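Local coordinates for protein echicetin A-chain (PDB 1OZ7) that forms one subunit of a snake-venom snaclec that inhibits platelet aggregation when it binds GPIbalpha alone but promotes it when IgMk is bound as well, at residues A[7-12]-A[45-50]; A[41-46]-A[124-129]. All coordinates share one frame; numbering follows the deposited sequence.

Interaction 1: A[7-12]-A[45-50]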
ATOM      1  N   SER A   7      16.862 -12.028 -22.906  1.00 25.30           N
ATOM      2  CA  SER A   7      17.234 -13.144 -22.044  1.00 24.53           C
ATOM      3  C   SER A   7      16.060 -14.080 -21.804  1.00 22.11           C
ATOM      4  O   SER A   7      14.900 -13.691 -21.938  1.00 23.40           O
ATOM      5  CB  SER A   7      17.765 -12.625 -20.709  1.00 21.57           C
ATOM      6  OG  SER A   7      18.978 -11.933 -20.905  1.00 25.77           O
ATOM      7  N   SER A   8      16.369 -15.315 -21.432  1.00 20.70           N
ATOM      8  CA  SER A   8      15.337 -16.316 -21.191  1.00 21.63           C
ATOM      9  C   SER A   8      15.254 -16.851 -19.759  1.00 18.75           C
ATOM     10  O   SER A   8      16.263 -17.018 -19.066  1.00 15.05           O
ATOM     11  CB  SER A   8      15.529 -17.487 -22.155  1.00 23.94           C
ATOM     12  OG  SER A   8      14.555 -18.492 -21.922  1.00 32.41           O
ATOM     13  N   ASN A   9      14.029 -17.117 -19.326  1.00 18.59           N
ATOM     14  CA  ASN A   9      13.773 -17.659 -17.997  1.00 20.41           C
ATOM     15  C   ASN A   9      12.384 -18.269 -18.040  1.00 19.89           C
ATOM     16  O   ASN A   9      11.454 -17.658 -18.570  1.00 19.20           O
ATOM     17  CB  ASN A   9      13.816 -16.563 -16.926  1.00 19.54           C
ATOM     18  CG  ASN A   9      13.499 -17.097 -15.538  1.00 21.48           C
ATOM     19  OD1 ASN A   9      14.362 -17.649 -14.853  1.00 20.11           O
ATOM     20  ND2 ASN A   9      12.244 -16.960 -15.126  1.00 18.89           N
ATOM     21  N   GLY A  10      12.244 -19.472 -17.493  1.00 21.82           N
ATOM     22  CA  GLY A  10      10.951 -20.131 -17.509  1.00 26.32           C
ATOM     23  C   GLY A  10      10.333 -20.011 -18.892  1.00 27.64           C
ATOM     24  O   GLY A  10       9.207 -19.555 -19.039  1.00 28.42           O
ATOM     25  N   VAL A  11      11.084 -20.408 -19.913  1.00 29.13           N
ATOM     26  CA  VAL A  11      10.612 -20.338 -21.292  1.00 32.65           C
ATOM     27  C   VAL A  11       9.891 -19.027 -21.618  1.00 33.39           C
ATOM     28  O   VAL A  11       8.861 -19.014 -22.295  1.00 34.26           O
ATOM     29  CB  VAL A  11       9.677 -21.529 -21.634  1.00 35.82           C
ATOM     30  CG1 VAL A  11       8.331 -21.386 -20.918  1.00 37.64           C
ATOM     31  CG2 VAL A  11       9.478 -21.607 -23.143  1.00 38.83           C
ATOM     32  N   TYR A  12      10.440 -17.924 -21.117  1.00 33.22           N
ATOM     33  CA  TYR A  12       9.902 -16.590 -21.365  1.00 29.89           C
ATOM     34  C   TYR A  12      11.090 -15.739 -21.778  1.00 27.28           C
ATOM     35  O   TYR A  12      12.218 -16.016 -21.373  1.00 25.94           O
ATOM     36  CB  TYR A  12       9.292 -16.010 -20.090  1.00 32.53           C
ATOM     37  CG  TYR A  12       7.796 -16.168 -19.960  1.00 35.79           C
ATOM     38  CD1 TYR A  12       6.923 -15.390 -20.716  1.00 37.76           C
ATOM     39  CD2 TYR A  12       7.251 -17.082 -19.060  1.00 40.17           C
ATOM     40  CE1 TYR A  12       5.540 -15.513 -20.579  1.00 41.16           C
ATOM     41  CE2 TYR A  12       5.871 -17.215 -18.915  1.00 43.27           C
ATOM     42  CZ  TYR A  12       5.022 -16.429 -19.676  1.00 43.77           C
ATOM     43  OH  TYR A  12       3.658 -16.565 -19.532  1.00 46.56           O
ATOM     44  N   LYS A  45       9.573 -15.766  -6.492  1.00 18.69           N
ATOM     45  CA  LYS A  45      10.773 -15.206  -5.891  1.00 22.83           C
ATOM     46  C   LYS A  45      11.933 -15.442  -6.852  1.00 21.94           C
ATOM     47  O   LYS A  45      12.825 -14.602  -6.999  1.00 21.75           O
ATOM     48  CB  LYS A  45      11.043 -15.881  -4.545  1.00 27.69           C
ATOM     49  CG  LYS A  45      12.134 -15.230  -3.704  1.00 35.54           C
ATOM     50  CD  LYS A  45      13.527 -15.467  -4.273  1.00 40.49           C
ATOM     51  CE  LYS A  45      13.899 -16.943  -4.247  1.00 43.97           C
ATOM     52  NZ  LYS A  45      15.232 -17.182  -4.869  1.00 47.03           N
ATOM     53  N   LYS A  46      11.906 -16.594  -7.511  1.00 18.98           N
ATOM     54  CA  LYS A  46      12.943 -16.945  -8.470  1.00 20.66           C
ATOM     55  C   LYS A  46      12.902 -15.981  -9.649  1.00 19.45           C
ATOM     56  O   LYS A  46      13.935 -15.492 -10.087  1.00 18.75           O
ATOM     57  CB  LYS A  46      12.735 -18.375  -8.977  1.00 24.47           C
ATOM     58  CG  LYS A  46      13.688 -18.777 -10.081  1.00 26.52           C
ATOM     59  CD  LYS A  46      15.079 -19.034  -9.537  1.00 29.77           C
ATOM     60  CE  LYS A  46      15.164 -20.407  -8.910  1.00 31.02           C
ATOM     61  NZ  LYS A  46      14.912 -21.460  -9.932  1.00 31.78           N
ATOM     62  N   GLU A  47      11.709 -15.709 -10.168  1.00 19.49           N
ATOM     63  CA  GLU A  47      11.595 -14.795 -11.293  1.00 19.61           C
ATOM     64  C   GLU A  47      11.977 -13.377 -10.845  1.00 18.97           C
ATOM     65  O   GLU A  47      12.754 -12.692 -11.517  1.00 17.67           O
ATOM     66  CB  GLU A  47      10.174 -14.798 -11.863  1.00 17.98           C
ATOM     67  CG  GLU A  47      10.104 -14.143 -13.241  1.00 15.22           C
ATOM     68  CD  GLU A  47       8.702 -14.068 -13.796  1.00 14.36           C
ATOM     69  OE1 GLU A  47       8.542 -13.628 -14.953  1.00 20.27           O
ATOM     70  OE2 GLU A  47       7.756 -14.439 -13.086  1.00  9.92           O
ATOM     71  N   GLU A  48      11.429 -12.954  -9.708  1.00 17.87           N
ATOM     72  CA  GLU A  48      11.721 -11.630  -9.149  1.00 18.83           C
ATOM     73  C   GLU A  48      13.224 -11.443  -9.142  1.00 19.28           C
ATOM     74  O   GLU A  48      13.746 -10.359  -9.424  1.00 16.46           O
ATOM     75  CB  GLU A  48      11.191 -11.539  -7.724  1.00 16.19           C
ATOM     76  N   ILE A  49      13.915 -12.530  -8.816  1.00 20.85           N
ATOM     77  CA  ILE A  49      15.360 -12.532  -8.760  1.00 21.59           C
ATOM     78  C   ILE A  49      16.001 -12.473 -10.146  1.00 21.91           C
ATOM     79  O   ILE A  49      17.004 -11.795 -10.332  1.00 22.51           O
ATOM     80  CB  ILE A  49      15.840 -13.763  -7.963  1.00 23.56           C
ATOM     81  CG1 ILE A  49      16.139 -13.343  -6.525  1.00 20.61           C
ATOM     82  CG2 ILE A  49      17.029 -14.414  -8.630  1.00 27.58           C
ATOM     83  CD1 ILE A  49      16.385 -14.494  -5.614  1.00 21.58           C
ATOM     84  N   LEU A  50      15.418 -13.157 -11.123  1.00 21.24           N
ATOM     85  CA  LEU A  50      15.977 -13.143 -12.479  1.00 22.18           C
ATOM     86  C   LEU A  50      15.819 -11.770 -13.145  1.00 23.10           C
ATOM     87  O   LEU A  50      16.582 -11.417 -14.042  1.00 22.51           O
ATOM     88  CB  LEU A  50      15.311 -14.243 -13.326  1.00 18.47           C
ATOM     89  CG  LEU A  50      15.441 -14.370 -14.850  1.00 15.42           C
ATOM     90  CD1 LEU A  50      14.686 -13.245 -15.522  1.00 14.72           C
ATOM     91  CD2 LEU A  50      16.888 -14.391 -15.284  1.00 14.24           C
TER
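Leu50 comes down on one face of the Asn9 amide. The two side chains come from opposite directions, one from the edge strand 7-9 and the other from the first turns of helix 45-58. Leu50 reaches over with its branch point. Its CG sits above the amide, 3.4 Å from Asn9 CG. It lies just as close to the aliphatic part, since Leu50 CG to Asn9 CB is also 3.4 Å. The methyl Leu50 CD1 rests beside Asn9 CB at 3.7 Å. This is tight van der Waals packing, and no hydrogen bond joins the two segments.

In Asn9 the first torsion turns CG away from the backbone N (chi1 178°), which carries the amide out of the strand toward the helix. The amide nitrogen then points along the helix surface to Glu47, where Asn9 ND2 is 4.0 Å from the methylene Glu47 CG. The amide and carboxylate planes are only 19° apart, but the groups do not stack. The Glu47 chain is extended and carries its carboxylate past Asn9. There OE1 pairs with Tyr14 OH and the ammonium of Lys126, while OE2 accepts from Glu43 N. These bonds hold the carboxylate; the Asn9 amide touches the aliphatic stem.

Asn9 also sits at the turn of a hairpin. Asn9 N donates to Tyr12 O at 2.9 Å, and the return bond from Tyr12 N is weak. Gly10 and Val11 between them both take left-handed helical angles, so the turn resembles type I'. The strands 7-9 and 12-21 thus form a two-residue beta-hairpin packed against the second helix. Such an N-terminal hairpin, with its Cys2-Cys13 disulfide, is characteristic of the long form of the C-type lectin fold.

Interaction 2: A[41-46]-A[124-129]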
ATOM      1  N   SER A  41       5.642  -9.156 -15.662  1.00 18.13           N
ATOM      2  CA  SER A  41       4.835  -9.555 -14.518  1.00 18.08           C
ATOM      3  C   SER A  41       5.835 -10.420 -13.742  1.00 17.07           C
ATOM      4  O   SER A  41       6.739 -11.014 -14.341  1.00 14.64           O
ATOM      5  CB  SER A  41       3.625 -10.382 -14.957  1.00 22.24           C
ATOM      6  OG  SER A  41       4.021 -11.569 -15.623  1.00 28.57           O
ATOM      7  N   ILE A  42       5.695 -10.470 -12.423  1.00 17.10           N
ATOM      8  CA  ILE A  42       6.603 -11.232 -11.573  1.00 17.80           C
ATOM      9  C   ILE A  42       5.788 -12.243 -10.803  1.00 19.06           C
ATOM     10  O   ILE A  42       5.001 -11.886  -9.933  1.00 20.82           O
ATOM     11  CB  ILE A  42       7.332 -10.303 -10.586  1.00 18.55           C
ATOM     12  CG1 ILE A  42       8.021  -9.179 -11.362  1.00 19.57           C
ATOM     13  CG2 ILE A  42       8.366 -11.091  -9.765  1.00 15.65           C
ATOM     14  CD1 ILE A  42       9.060  -9.666 -12.331  1.00 23.38           C
ATOM     15  N   GLU A  43       5.989 -13.514 -11.106  1.00 20.91           N
ATOM     16  CA  GLU A  43       5.197 -14.544 -10.460  1.00 23.06           C
ATOM     17  C   GLU A  43       5.870 -15.446  -9.440  1.00 22.54           C
ATOM     18  O   GLU A  43       5.222 -16.341  -8.900  1.00 23.38           O
ATOM     19  CB  GLU A  43       4.516 -15.379 -11.536  1.00 25.07           C
ATOM     20  CG  GLU A  43       3.407 -14.616 -12.264  1.00 27.90           C
ATOM     21  CD  GLU A  43       2.791 -15.430 -13.382  1.00 34.11           C
ATOM     22  OE1 GLU A  43       3.351 -15.428 -14.497  1.00 37.59           O
ATOM     23  OE2 GLU A  43       1.755 -16.086 -13.139  1.00 36.01           O
ATOM     24  N   SER A  44       7.153 -15.217  -9.162  1.00 20.50           N
ATOM     25  CA  SER A  44       7.850 -16.015  -8.168  1.00 17.64           C
ATOM     26  C   SER A  44       9.109 -15.332  -7.659  1.00 17.59           C
ATOM     27  O   SER A  44       9.646 -14.428  -8.301  1.00 19.16           O
ATOM     28  CB  SER A  44       8.201 -17.391  -8.738  1.00 16.45           C
ATOM     29  OG  SER A  44       9.188 -17.296  -9.746  1.00 16.43           O
ATOM     30  N   LYS A  45       9.573 -15.766  -6.492  1.00 18.69           N
ATOM     31  CA  LYS A  45      10.773 -15.206  -5.891  1.00 22.83           C
ATOM     32  C   LYS A  45      11.933 -15.442  -6.852  1.00 21.94           C
ATOM     33  O   LYS A  45      12.825 -14.602  -6.999  1.00 21.75           O
ATOM     34  CB  LYS A  45      11.043 -15.881  -4.545  1.00 27.69           C
ATOM     35  CG  LYS A  45      12.134 -15.230  -3.704  1.00 35.54           C
ATOM     36  CD  LYS A  45      13.527 -15.467  -4.273  1.00 40.49           C
ATOM     37  CE  LYS A  45      13.899 -16.943  -4.247  1.00 43.97           C
ATOM     38  NZ  LYS A  45      15.232 -17.182  -4.869  1.00 47.03           N
ATOM     39  N   LYS A  46      11.906 -16.594  -7.511  1.00 18.98           N
ATOM     40  CA  LYS A  46      12.943 -16.945  -8.470  1.00 20.66           C
ATOM     41  C   LYS A  46      12.902 -15.981  -9.649  1.00 19.45           C
ATOM     42  O   LYS A  46      13.935 -15.492 -10.087  1.00 18.75           O
ATOM     43  CB  LYS A  46      12.735 -18.375  -8.977  1.00 24.47           C
ATOM     44  CG  LYS A  46      13.688 -18.777 -10.081  1.00 26.52           C
ATOM     45  CD  LYS A  46      15.079 -19.034  -9.537  1.00 29.77           C
ATOM     46  CE  LYS A  46      15.164 -20.407  -8.910  1.00 31.02           C
ATOM     47  NZ  LYS A  46      14.912 -21.460  -9.932  1.00 31.78           N
ATOM     48  N   MET A 124      11.085  -3.148 -18.089  1.00 20.00           N
ATOM     49  CA  MET A 124      11.435  -4.511 -18.468  1.00 19.86           C
ATOM     50  C   MET A 124      10.268  -5.124 -19.225  1.00 19.64           C
ATOM     51  O   MET A 124       9.133  -5.138 -18.740  1.00 18.83           O
ATOM     52  CB  MET A 124      11.758  -5.350 -17.224  1.00 18.69           C
ATOM     53  N   CYS A 125      10.539  -5.617 -20.425  1.00 19.23           N
ATOM     54  CA  CYS A 125       9.494  -6.233 -21.224  1.00 21.49           C
ATOM     55  C   CYS A 125       9.568  -7.725 -21.035  1.00 21.64           C
ATOM     56  O   CYS A 125      10.574  -8.259 -20.565  1.00 23.22           O
ATOM     57  CB  CYS A 125       9.660  -5.924 -22.711  1.00 22.11           C
ATOM     58  SG  CYS A 125       9.327  -4.218 -23.257  1.00 26.13           S
ATOM     59  N   LYS A 126       8.504  -8.402 -21.438  1.00 24.12           N
ATOM     60  CA  LYS A 126       8.418  -9.848 -21.308  1.00 23.36           C
ATOM     61  C   LYS A 126       7.362 -10.364 -22.277  1.00 24.06           C
ATOM     62  O   LYS A 126       6.399  -9.659 -22.603  1.00 21.54           O
ATOM     63  CB  LYS A 126       8.048 -10.192 -19.864  1.00 23.50           C
ATOM     64  CG  LYS A 126       7.706 -11.647 -19.571  1.00 22.09           C
ATOM     65  CD  LYS A 126       7.332 -11.789 -18.096  1.00 22.98           C
ATOM     66  CE  LYS A 126       6.697 -13.129 -17.776  1.00 24.40           C
ATOM     67  NZ  LYS A 126       6.154 -13.161 -16.384  1.00 21.90           N
ATOM     68  N   TYR A 127       7.567 -11.583 -22.761  1.00 26.10           N
ATOM     69  CA  TYR A 127       6.625 -12.213 -23.671  1.00 28.90           C
ATOM     70  C   TYR A 127       7.026 -13.680 -23.877  1.00 31.02           C
ATOM     71  O   TYR A 127       8.200 -14.039 -23.752  1.00 29.12           O
ATOM     72  CB  TYR A 127       6.597 -11.464 -25.007  1.00 29.63           C
ATOM     73  CG  TYR A 127       7.779 -11.742 -25.900  1.00 29.80           C
ATOM     74  CD1 TYR A 127       7.849 -12.921 -26.642  1.00 29.99           C
ATOM     75  CD2 TYR A 127       8.835 -10.835 -25.998  1.00 28.73           C
ATOM     76  CE1 TYR A 127       8.935 -13.191 -27.457  1.00 30.22           C
ATOM     77  CE2 TYR A 127       9.926 -11.100 -26.811  1.00 29.35           C
ATOM     78  CZ  TYR A 127       9.965 -12.280 -27.537  1.00 32.43           C
ATOM     79  OH  TYR A 127      11.035 -12.554 -28.349  1.00 38.65           O
ATOM     80  N   PRO A 128       6.042 -14.544 -24.182  1.00 33.09           N
ATOM     81  CA  PRO A 128       6.248 -15.978 -24.409  1.00 33.98           C
ATOM     82  C   PRO A 128       6.463 -16.312 -25.880  1.00 35.62           C
ATOM     83  O   PRO A 128       5.615 -16.012 -26.713  1.00 34.59           O
ATOM     84  CB  PRO A 128       4.964 -16.584 -23.876  1.00 33.57           C
ATOM     85  CG  PRO A 128       3.938 -15.584 -24.349  1.00 35.09           C
ATOM     86  CD  PRO A 128       4.602 -14.230 -24.076  1.00 33.45           C
ATOM     87  N   VAL A 129       7.589 -16.940 -26.199  1.00 38.40           N
ATOM     88  CA  VAL A 129       7.875 -17.301 -27.583  1.00 43.48           C
ATOM     89  C   VAL A 129       6.720 -18.062 -28.249  1.00 46.76           C
ATOM     90  O   VAL A 129       6.460 -17.880 -29.439  1.00 46.50           O
ATOM     91  CB  VAL A 129       9.155 -18.147 -27.689  1.00 44.08           C
ATOM     92  CG1 VAL A 129       9.488 -18.401 -29.154  1.00 45.05           C
ATOM     93  CG2 VAL A 129      10.301 -17.437 -26.996  1.00 43.56           C
TER
HETATM   94  O   HOH W   1       5.510 -16.018 -15.914  1.00 43.42           O
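Hydrogen bonds from the ammonium of Lys126 to Ser41 carry this contact. Lys126 NZ donates to Ser41 OG at 2.8 Å and to Ser41 O at 3.0 Å, so one residue offers both its hydroxyl and its carbonyl. At the carbonyl the C=O...N angle of 122° is ordinary, but NZ stands 49° out of the carbonyl plane, not on a lone pair. Ser41 OG lies between its backbone N and carbonyl carbon (chi1 60°), which brings it round to the same nitrogen. The hydroxyl is also hydrogen-bonded to an acidic side chain of the partner chain, so it links Lys126 to the subunit interface.

The lysine stem is fully extended from a strand of the main sheet. In this C-type lectin-like domain, strand 121-127 is the C-terminal strand, held to the first helix by the disulfide Cys125-Cys30. Lys126 reaches from it to the loop leading into helix 45-58, where Ser44 is the N-cap.

Among the charged groups, Glu47 is the acid that holds NZ. Glu43 is near but not paired: its OE1 is 4.1 Å from Lys126 NZ, beyond a salt bridge. A water bridges the two, donating to Glu43 OE1 at 2.6 Å and accepting from Lys126 NZ at 3.0 Å. Tyr12 adds a cation-pi contact to the buried lysine.

From the N terminus, the chain passes through 7-12, then 41-46 and 45-50, and ends near 124-129. Interaction 1 closes a loop from the first hairpin to the start of helix 45-58. Interaction 2 opens within that loop, at 41-46, and closes the longer one at the C-terminal strand. The two loops therefore cross; segments 41-46 and 45-50 share Lys45 and Lys46. Interaction 1 ties the start of helix 45-58 to edge strand 7-9, and interaction 2 ties the loop before it to strand 121-127 of the same sheet. The contacts lie with centres about 6 Å apart. Glu47 and Lys126 join them directly, and Tyr12 packs on Pro128.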